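Local structure of ethylbenzene dehydrogenase alpha-subunit (Aromatoleum aromaticum, 2IVF) at residues A[403-406]-A[407-410]. The protein is the alpha-subunit of a molybdenum enzyme of the molybdopterin oxidoreductase family and binds a molybdenum atom, two pterin guanosine dinucleotides and an iron-sulfur cluster. Sequence-based numbering, arbitrary orientation.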
ATOM      1  N   GLU A 403      12.038 -31.706  30.439  1.00 24.74           N
ATOM      2  CA  GLU A 403      11.186 -32.726  31.064  1.00 24.57           C
ATOM      3  C   GLU A 403       9.846 -32.117  31.489  1.00 24.50           C
ATOM      4  O   GLU A 403       8.795 -32.748  31.314  1.00 25.40           O
ATOM      5  CB  GLU A 403      11.902 -33.398  32.232  1.00 25.07           C
ATOM      6  CG  GLU A 403      11.090 -34.511  32.895  1.00 27.55           C
ATOM      7  CD  GLU A 403      10.954 -35.803  32.080  1.00 32.85           C
ATOM      8  OE1 GLU A 403      11.680 -36.027  31.089  1.00 33.17           O
ATOM      9  OE2 GLU A 403      10.094 -36.620  32.474  1.00 38.79           O
ATOM     10  N   GLY A 404       9.862 -30.885  31.997  1.00 23.92           N
ATOM     11  CA  GLY A 404       8.625 -30.163  32.267  1.00 24.00           C
ATOM     12  C   GLY A 404       7.855 -29.917  30.976  1.00 24.26           C
ATOM     13  O   GLY A 404       6.647 -30.102  30.890  1.00 23.58           O
ATOM     14  N   LEU A 405       8.563 -29.486  29.961  1.00 25.06           N
ATOM     15  CA  LEU A 405       7.933 -29.253  28.692  1.00 25.45           C
ATOM     16  C   LEU A 405       7.283 -30.494  28.105  1.00 25.57           C
ATOM     17  O   LEU A 405       6.214 -30.380  27.467  1.00 23.73           O
ATOM     18  CB  LEU A 405       8.956 -28.713  27.729  1.00 25.70           C
ATOM     19  CG  LEU A 405       8.444 -28.260  26.386  1.00 26.56           C
ATOM     20  CD1 LEU A 405       7.427 -27.095  26.498  1.00 25.37           C
ATOM     21  CD2 LEU A 405       9.675 -27.834  25.568  1.00 27.07           C
ATOM     22  N   ARG A 406       7.952 -31.646  28.219  1.00 25.12           N
ATOM     23  CA  ARG A 406       7.367 -32.905  27.757  1.00 27.09           C
ATOM     24  C   ARG A 406       6.008 -33.108  28.404  1.00 26.38           C
ATOM     25  O   ARG A 406       5.066 -33.465  27.725  1.00 26.99           O
ATOM     26  CB  ARG A 406       8.230 -34.122  28.106  1.00 26.80           C
ATOM     27  CG  ARG A 406       9.503 -34.218  27.311  1.00 29.60           C
ATOM     28  CD  ARG A 406      10.308 -35.354  27.820  1.00 32.43           C
ATOM     29  NE  ARG A 406       9.945 -36.593  27.152  1.00 37.02           N
ATOM     30  CZ  ARG A 406      10.149 -37.808  27.646  1.00 39.24           C
ATOM     31  NH1 ARG A 406      10.675 -38.008  28.857  1.00 40.35           N
ATOM     32  NH2 ARG A 406       9.803 -38.847  26.909  1.00 40.38           N
ATOM     33  N   GLU A 407       5.913 -32.889  29.712  1.00 26.67           N
ATOM     34  CA  GLU A 407       4.626 -32.993  30.412  1.00 26.61           C
ATOM     35  C   GLU A 407       3.615 -31.984  29.836  1.00 25.51           C
ATOM     36  O   GLU A 407       2.482 -32.316  29.522  1.00 23.98           O
ATOM     37  CB  GLU A 407       4.841 -32.792  31.926  1.00 27.14           C
ATOM     38  CG  GLU A 407       3.582 -32.659  32.787  1.00 28.86           C
ATOM     39  CD  GLU A 407       3.887 -32.391  34.295  1.00 32.46           C
ATOM     40  OE1 GLU A 407       3.655 -31.240  34.777  1.00 40.25           O
ATOM     41  OE2 GLU A 407       4.345 -33.325  35.005  1.00 38.15           O
ATOM     42  N   HIS A 408       4.049 -30.738  29.720  1.00 24.10           N
ATOM     43  CA  HIS A 408       3.199 -29.633  29.364  1.00 24.31           C
ATOM     44  C   HIS A 408       2.632 -29.838  27.944  1.00 24.25           C
ATOM     45  O   HIS A 408       1.460 -29.559  27.688  1.00 23.46           O
ATOM     46  CB  HIS A 408       4.061 -28.379  29.443  1.00 24.26           C
ATOM     47  CG  HIS A 408       3.410 -27.140  28.921  1.00 26.21           C
ATOM     48  ND1 HIS A 408       2.292 -26.592  29.499  1.00 26.25           N
ATOM     49  CD2 HIS A 408       3.770 -26.303  27.922  1.00 24.02           C
ATOM     50  CE1 HIS A 408       1.965 -25.491  28.844  1.00 27.39           C
ATOM     51  NE2 HIS A 408       2.855 -25.283  27.893  1.00 22.07           N
ATOM     52  N   LEU A 409       3.471 -30.360  27.052  1.00 23.28           N
ATOM     53  CA  LEU A 409       3.081 -30.552  25.668  1.00 24.94           C
ATOM     54  C   LEU A 409       2.119 -31.738  25.526  1.00 25.53           C
ATOM     55  O   LEU A 409       1.580 -31.952  24.430  1.00 27.84           O
ATOM     56  CB  LEU A 409       4.308 -30.771  24.768  1.00 23.95           C
ATOM     57  CG  LEU A 409       5.139 -29.509  24.505  1.00 24.54           C
ATOM     58  CD1 LEU A 409       6.416 -29.856  23.761  1.00 24.14           C
ATOM     59  CD2 LEU A 409       4.334 -28.428  23.737  1.00 23.39           C
ATOM     60  N   LYS A 410       1.861 -32.481  26.600  1.00 26.43           N
ATOM     61  CA  LYS A 410       0.769 -33.468  26.550  1.00 27.07           C
ATOM     62  C   LYS A 410      -0.615 -32.838  26.255  1.00 27.49           C
ATOM     63  O   LYS A 410      -1.536 -33.514  25.803  1.00 28.08           O
ATOM     64  CB  LYS A 410       0.737 -34.309  27.815  1.00 27.74           C
ATOM     65  CG  LYS A 410       1.962 -35.220  27.875  1.00 28.88           C
ATOM     66  CD  LYS A 410       1.962 -36.161  29.049  1.00 28.27           C
ATOM     67  CE  LYS A 410       3.210 -37.041  29.016  1.00 30.22           C
ATOM     68  NZ  LYS A 410       3.303 -37.873  30.259  1.00 27.96           N
TER
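L405 and L409, one helical turn apart, meet on the buried side of this turn, where CG of L405 lies 3.7 Å from CD1 of L409. The two side chains slant across each other. L405 swings its CG away from its own backbone N and in beside the carbonyl carbon; this chi1 of -173°, together with a chi2 of 61°, turns CD1 to the edge of the H408 ring, 4.0 Å from CD2 of H408 and near the ring plane. L405 thus packs against two side chains of the next turn, H408 and L409.

The backbone supplies the i to i+4 bonds of an alpha-helix. N of E407 reaches O of E403 only weakly, at 3.3 Å, whereas N of H408 binds O of G404 at 2.9 Å, and N of L409 binds O of L405 at 2.8 Å. One residue later the pattern tightens: N of K410 bonds to O of E407, three residues back, at 3.0 Å, a bond of the i to i+3, 3-10 kind.

On the polar side, R406 bends at chi3 (88°) and turns its guanidinium back one turn to E403. The result is a salt bridge in which NH1 of R406 donates to OE1 of E403 at 3.1 Å, exactly in the guanidinium plane and on the syn side of the carboxylate, though tilted out of the carboxylate plane. That same oxygen also accepts a bond from the backbone N of G384, so two donors hold it.

Far from the cofactors, helix 401-408 follows directly on strand 395-400, and T400 OG1 accepts a hydrogen bond from N of E403. L405 and L409 rest on helix 303-316 through I315, while NE2 of H408 donates a hydrogen bond to the carbonyl O of P829, tying the helix to the loop 828-830.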